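Diguanylate cyclase (Marinobacter aquaeolei VT8, PDB 3IGN) is a diguanylate cyclase that probably makes the second messenger c-di-GMP from two GTP, represented here by its GGDEF domain with c-di-GMP bound. Local coordinates at residues 34-48 against 128-141. Numbering follows the deposited sequence.
Sequences RRYGQATSLVMFDID and YTVSMGIAQLTETP
Tyr-128 brings ring atom CD2 to 3.7 Å from Ile-47 CG2, the two side chains crossing at a slant. Thr-129 OG1 donates to the anti lone pair of Asp-48 OD2 at 2.6 Å. Val-130 CG1 lies 4.1 Å from Phe-45 CD1, at the ring edge, which Phe-45 turns this way with CG between its backbone N and carbonyl carbon (chi1 67°). Ser-131 OG donates to the syn lone pair of Asp-48 OD1 at 2.6 Å. Asn-164 N adds a further bond to OD2. A leucine in place of Asp-48 would probably leave both hydroxyls without their acceptor and Asn-164 N without its partner.

Ser-131, Gly-133 and Ala-135 form antiparallel hydrogen-bonded pairs with Asp-46, Met-44 and Leu-42. The pairs between them are non-hydrogen-bonded. Met-132, a selenomethionine, packs CG 3.5 Å from Phe-45 CB. Its SE makes an oblique Met-aromatic contact, 5.3 Å from the Phe-45 ring centroid. Ile-134 lies beside Val-43, and both touch Cys-107 of helix 100-115. On the opposite face, Leu-42 and Met-44 meet helix 144-160.

Leu-137 N continues the pairing with a nearly straight bond to Thr-40 O (172°). Beyond it, Arg-34 NH1 bonds Glu-139 O at 3.0 Å, and a water links NH1 to Thr-138 O and Pro-141 O.

The contact thus joins neighbouring strands 40-47 and 130-136 between helix layers. Two hydroxyls and a backbone N-H grip the buried Asp-48 carboxylate and probably fix its rotation.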
loop_
_atom_site.group_PDB
_atom_site.type_symbol
_atom_site.label_atom_id
_atom_site.label_comp_id
_atom_site.label_asym_id
_atom_site.label_seq_id
_atom_site.Cartn_x
_atom_site.Cartn_y
_atom_site.Cartn_z
ATOM N N ARG A 34 21.611 -0.346 1.795
ATOM C CA ARG A 34 22.838 0.415 1.577
ATOM C C ARG A 34 24.051 -0.397 2.002
ATOM O O ARG A 34 25.140 -0.247 1.457
ATOM C CB ARG A 34 22.810 1.734 2.356
ATOM C CG ARG A 34 21.817 2.757 1.828
ATOM C CD ARG A 34 22.053 3.089 0.352
ATOM N NE ARG A 34 23.332 3.768 0.117
ATOM C CZ ARG A 34 23.706 4.228 -1.071
ATOM N NH1 ARG A 34 22.900 4.079 -2.115
ATOM N NH2 ARG A 34 24.881 4.828 -1.220
ATOM N N ARG A 35 23.845 -1.281 2.964
ATOM C CA ARG A 35 24.927 -2.095 3.483
ATOM C C ARG A 35 25.131 -3.414 2.724
ATOM O O ARG A 35 26.261 -3.800 2.418
ATOM C CB ARG A 35 24.635 -2.401 4.955
ATOM C CG ARG A 35 25.771 -3.038 5.706
ATOM C CD ARG A 35 26.659 -1.976 6.316
ATOM N NE ARG A 35 28.034 -2.196 5.920
ATOM C CZ ARG A 35 29.092 -1.627 6.482
ATOM N NH1 ARG A 35 28.962 -0.774 7.492
ATOM N NH2 ARG A 35 30.293 -1.930 6.031
ATOM N N TYR A 36 24.033 -4.085 2.398
ATOM C CA TYR A 36 24.094 -5.391 1.760
ATOM C C TYR A 36 23.615 -5.541 0.320
ATOM O O TYR A 36 23.871 -6.570 -0.300
ATOM C CB TYR A 36 23.377 -6.400 2.668
ATOM C CG TYR A 36 23.978 -6.452 4.061
ATOM C CD1 TYR A 36 25.251 -6.981 4.269
ATOM C CD2 TYR A 36 23.295 -5.924 5.167
ATOM C CE1 TYR A 36 25.836 -6.978 5.532
ATOM C CE2 TYR A 36 23.873 -5.922 6.441
ATOM C CZ TYR A 36 25.146 -6.448 6.613
ATOM O OH TYR A 36 25.741 -6.425 7.849
ATOM N N GLY A 37 22.904 -4.546 -0.206
ATOM C CA GLY A 37 22.451 -4.599 -1.595
ATOM C C GLY A 37 21.398 -5.605 -2.024
ATOM O O GLY A 37 21.284 -5.919 -3.219
ATOM N N GLN A 38 20.620 -6.114 -1.074
ATOM C CA GLN A 38 19.585 -7.093 -1.376
ATOM C C GLN A 38 18.448 -6.485 -2.187
ATOM O O GLN A 38 18.188 -5.291 -2.100
ATOM C CB GLN A 38 19.000 -7.665 -0.078
ATOM C CG GLN A 38 17.970 -6.754 0.638
ATOM C CD GLN A 38 18.605 -5.621 1.448
ATOM O OE1 GLN A 38 19.828 -5.573 1.629
ATOM N NE2 GLN A 38 17.765 -4.707 1.948
ATOM N N ALA A 39 17.778 -7.306 -2.984
ATOM C CA ALA A 39 16.647 -6.813 -3.750
ATOM C C ALA A 39 15.586 -6.474 -2.708
ATOM O O ALA A 39 15.345 -7.240 -1.777
ATOM C CB ALA A 39 16.131 -7.888 -4.691
ATOM N N THR A 40 14.981 -5.305 -2.835
ATOM C CA THR A 40 13.949 -4.911 -1.895
ATOM C C THR A 40 13.100 -3.874 -2.609
ATOM O O THR A 40 13.615 -3.033 -3.340
ATOM C CB THR A 40 14.545 -4.344 -0.582
ATOM O OG1 THR A 40 13.490 -4.151 0.371
ATOM C CG2 THR A 40 15.256 -3.036 -0.827
ATOM N N SER A 41 11.796 -3.959 -2.413
ATOM C CA SER A 41 10.879 -3.050 -3.080
ATOM C C SER A 41 9.890 -2.450 -2.102
ATOM O O SER A 41 9.646 -2.993 -1.025
ATOM C CB SER A 41 10.115 -3.802 -4.170
ATOM O OG SER A 41 10.998 -4.333 -5.151
ATOM N N LEU A 42 9.316 -1.328 -2.511
ATOM C CA LEU A 42 8.337 -0.614 -1.724
ATOM C C LEU A 42 7.076 -0.433 -2.560
ATOM O O LEU A 42 7.152 -0.172 -3.764
ATOM C CB LEU A 42 8.895 0.754 -1.362
ATOM C CG LEU A 42 8.152 1.563 -0.305
ATOM C CD1 LEU A 42 8.363 0.905 1.050
ATOM C CD2 LEU A 42 8.677 2.992 -0.295
ATOM N N VAL A 43 5.923 -0.569 -1.917
ATOM C CA VAL A 43 4.644 -0.386 -2.583
ATOM C C VAL A 43 3.898 0.732 -1.865
ATOM O O VAL A 43 3.984 0.863 -0.649
ATOM C CB VAL A 43 3.775 -1.660 -2.517
ATOM C CG1 VAL A 43 2.442 -1.425 -3.244
ATOM C CG2 VAL A 43 4.520 -2.832 -3.128
HETATM N N MSE A 44 3.203 1.561 -2.631
HETATM C CA MSE A 44 2.405 2.644 -2.070
HETATM C C MSE A 44 1.124 2.553 -2.873
HETATM O O MSE A 44 1.167 2.582 -4.100
HETATM C CB MSE A 44 3.051 4.011 -2.322
HETATM C CG MSE A 44 4.508 4.115 -1.931
HETATM SE SE MSE A 44 4.801 5.498 -0.617
HETATM C CE MSE A 44 3.969 4.581 0.830
ATOM N N PHE A 45 -0.011 2.387 -2.206
ATOM C CA PHE A 45 -1.261 2.306 -2.944
ATOM C C PHE A 45 -2.396 3.050 -2.265
ATOM O O PHE A 45 -2.383 3.259 -1.050
ATOM C CB PHE A 45 -1.627 0.840 -3.257
ATOM C CG PHE A 45 -1.978 -0.008 -2.056
ATOM C CD1 PHE A 45 -3.313 -0.228 -1.715
ATOM C CD2 PHE A 45 -0.987 -0.660 -1.325
ATOM C CE1 PHE A 45 -3.660 -1.088 -0.670
ATOM C CE2 PHE A 45 -1.320 -1.522 -0.278
ATOM C CZ PHE A 45 -2.659 -1.739 0.049
ATOM N N ASP A 46 -3.349 3.479 -3.088
ATOM C CA ASP A 46 -4.509 4.245 -2.648
ATOM C C ASP A 46 -5.790 3.601 -3.147
ATOM O O ASP A 46 -5.802 2.917 -4.170
ATOM C CB ASP A 46 -4.469 5.661 -3.236
ATOM C CG ASP A 46 -3.439 6.546 -2.585
ATOM O OD1 ASP A 46 -2.615 6.033 -1.801
ATOM O OD2 ASP A 46 -3.450 7.765 -2.869
ATOM N N ILE A 47 -6.874 3.848 -2.425
ATOM C CA ILE A 47 -8.176 3.341 -2.819
ATOM C C ILE A 47 -8.661 4.332 -3.875
ATOM O O ILE A 47 -8.618 5.535 -3.655
ATOM C CB ILE A 47 -9.142 3.350 -1.628
ATOM C CG1 ILE A 47 -8.696 2.300 -0.603
ATOM C CG2 ILE A 47 -10.565 3.100 -2.107
ATOM C CD1 ILE A 47 -9.078 2.641 0.825
ATOM N N ASP A 48 -9.102 3.831 -5.022
ATOM C CA ASP A 48 -9.583 4.702 -6.094
ATOM C C ASP A 48 -10.907 5.373 -5.754
ATOM O O ASP A 48 -11.753 4.784 -5.082
ATOM C CB ASP A 48 -9.760 3.910 -7.394
ATOM C CG ASP A 48 -8.443 3.478 -8.000
ATOM O OD1 ASP A 48 -7.506 4.294 -7.998
ATOM O OD2 ASP A 48 -8.356 2.337 -8.491
ATOM N N TYR A 128 -15.059 -1.455 -5.527
ATOM C CA TYR A 128 -14.066 -0.410 -5.715
ATOM C C TYR A 128 -12.753 -1.013 -6.189
ATOM O O TYR A 128 -12.631 -2.224 -6.335
ATOM C CB TYR A 128 -13.838 0.328 -4.392
ATOM C CG TYR A 128 -13.185 -0.520 -3.314
ATOM C CD1 TYR A 128 -13.875 -1.562 -2.691
ATOM C CD2 TYR A 128 -11.864 -0.285 -2.929
ATOM C CE1 TYR A 128 -13.259 -2.351 -1.707
ATOM C CE2 TYR A 128 -11.245 -1.060 -1.955
ATOM C CZ TYR A 128 -11.941 -2.090 -1.348
ATOM O OH TYR A 128 -11.312 -2.861 -0.396
ATOM N N THR A 129 -11.768 -0.157 -6.424
ATOM C CA THR A 129 -10.463 -0.614 -6.870
ATOM C C THR A 129 -9.357 0.191 -6.215
ATOM O O THR A 129 -9.613 1.166 -5.506
ATOM C CB THR A 129 -10.307 -0.482 -8.397
ATOM O OG1 THR A 129 -10.505 0.884 -8.785
ATOM C CG2 THR A 129 -11.311 -1.369 -9.118
ATOM N N VAL A 130 -8.121 -0.231 -6.456
ATOM C CA VAL A 130 -6.960 0.461 -5.914
ATOM C C VAL A 130 -5.957 0.702 -7.028
ATOM O O VAL A 130 -5.913 -0.031 -8.019
ATOM C CB VAL A 130 -6.233 -0.364 -4.816
ATOM C CG1 VAL A 130 -7.030 -0.344 -3.509
ATOM C CG2 VAL A 130 -6.033 -1.785 -5.298
ATOM N N SER A 131 -5.164 1.750 -6.858
ATOM C CA SER A 131 -4.105 2.084 -7.803
ATOM C C SER A 131 -2.850 1.778 -6.991
ATOM O O SER A 131 -2.804 2.082 -5.807
ATOM C CB SER A 131 -4.156 3.571 -8.179
ATOM O OG SER A 131 -5.226 3.826 -9.082
HETATM N N MSE A 132 -1.842 1.182 -7.612
HETATM C CA MSE A 132 -0.632 0.828 -6.875
HETATM C C MSE A 132 0.666 1.210 -7.575
HETATM O O MSE A 132 0.786 1.089 -8.795
HETATM C CB MSE A 132 -0.635 -0.678 -6.604
HETATM C CG MSE A 132 -1.985 -1.197 -6.116
HETATM SE SE MSE A 132 -2.000 -3.103 -5.798
HETATM C CE MSE A 132 -2.314 -3.690 -7.563
ATOM N N GLY A 133 1.634 1.664 -6.784
ATOM C CA GLY A 133 2.930 2.046 -7.312
ATOM C C GLY A 133 4.028 1.240 -6.654
ATOM O O GLY A 133 4.033 1.082 -5.436
ATOM N N ILE A 134 4.959 0.739 -7.460
ATOM C CA ILE A 134 6.069 -0.080 -6.972
ATOM C C ILE A 134 7.405 0.572 -7.299
ATOM O O ILE A 134 7.598 1.099 -8.388
ATOM C CB ILE A 134 6.075 -1.477 -7.650
ATOM C CG1 ILE A 134 4.843 -2.283 -7.249
ATOM C CG2 ILE A 134 7.360 -2.242 -7.290
ATOM C CD1 ILE A 134 4.637 -3.502 -8.141
ATOM N N ALA A 135 8.328 0.544 -6.344
ATOM C CA ALA A 135 9.650 1.080 -6.576
ATOM C C ALA A 135 10.676 0.165 -5.930
ATOM O O ALA A 135 10.737 0.047 -4.701
ATOM C CB ALA A 135 9.782 2.499 -6.010
ATOM N N GLN A 136 11.459 -0.516 -6.756
ATOM C CA GLN A 136 12.513 -1.357 -6.210
ATOM C C GLN A 136 13.624 -0.376 -5.861
ATOM O O GLN A 136 13.867 0.586 -6.590
ATOM C CB GLN A 136 13.015 -2.384 -7.232
ATOM C CG GLN A 136 14.287 -3.108 -6.750
ATOM C CD GLN A 136 14.649 -4.315 -7.598
ATOM O OE1 GLN A 136 13.969 -4.623 -8.572
ATOM N NE2 GLN A 136 15.733 -5.006 -7.226
ATOM N N LEU A 137 14.289 -0.603 -4.739
ATOM C CA LEU A 137 15.360 0.275 -4.316
ATOM C C LEU A 137 16.642 0.079 -5.117
ATOM O O LEU A 137 17.105 -1.044 -5.300
ATOM C CB LEU A 137 15.637 0.053 -2.826
ATOM C CG LEU A 137 16.688 0.921 -2.126
ATOM C CD1 LEU A 137 16.382 2.399 -2.304
ATOM C CD2 LEU A 137 16.719 0.553 -0.639
ATOM N N THR A 138 17.192 1.185 -5.611
ATOM C CA THR A 138 18.443 1.176 -6.367
ATOM C C THR A 138 19.426 1.996 -5.536
ATOM O O THR A 138 19.090 2.455 -4.448
ATOM C CB THR A 138 18.290 1.859 -7.740
ATOM O OG1 THR A 138 18.204 3.279 -7.561
ATOM C CG2 THR A 138 17.041 1.368 -8.440
ATOM N N GLU A 139 20.644 2.184 -6.033
ATOM C CA GLU A 139 21.626 2.970 -5.298
ATOM C C GLU A 139 21.366 4.473 -5.396
ATOM O O GLU A 139 21.981 5.256 -4.679
ATOM C CB GLU A 139 23.041 2.691 -5.825
ATOM C CG GLU A 139 23.610 1.333 -5.453
ATOM C CD GLU A 139 25.055 1.180 -5.898
ATOM O OE1 GLU A 139 25.705 2.220 -6.140
ATOM O OE2 GLU A 139 25.542 0.032 -5.990
ATOM N N THR A 140 20.449 4.885 -6.263
ATOM C CA THR A 140 20.210 6.314 -6.432
ATOM C C THR A 140 19.609 7.079 -5.249
ATOM O O THR A 140 20.191 8.066 -4.806
ATOM C CB THR A 140 19.387 6.575 -7.701
ATOM O OG1 THR A 140 20.027 5.921 -8.806
ATOM C CG2 THR A 140 19.314 8.069 -8.000
ATOM N N PRO A 141 18.455 6.641 -4.711
ATOM C CA PRO A 141 17.866 7.370 -3.573
ATOM C C PRO A 141 18.891 7.593 -2.464
ATOM O O PRO A 141 19.540 6.645 -2.035
ATOM C CB PRO A 141 16.731 6.451 -3.126
ATOM C CG PRO A 141 16.311 5.793 -4.402
ATOM C CD PRO A 141 17.637 5.469 -5.064
HETATM O O HOH W 1 20.030 3.903 -2.233
HETATM O O HOH W 2 25.304 5.080 -4.232
HETATM O O HOH W 3 16.833 -3.736 -4.595
HETATM O O HOH W 4 -13.212 2.693 -6.618
#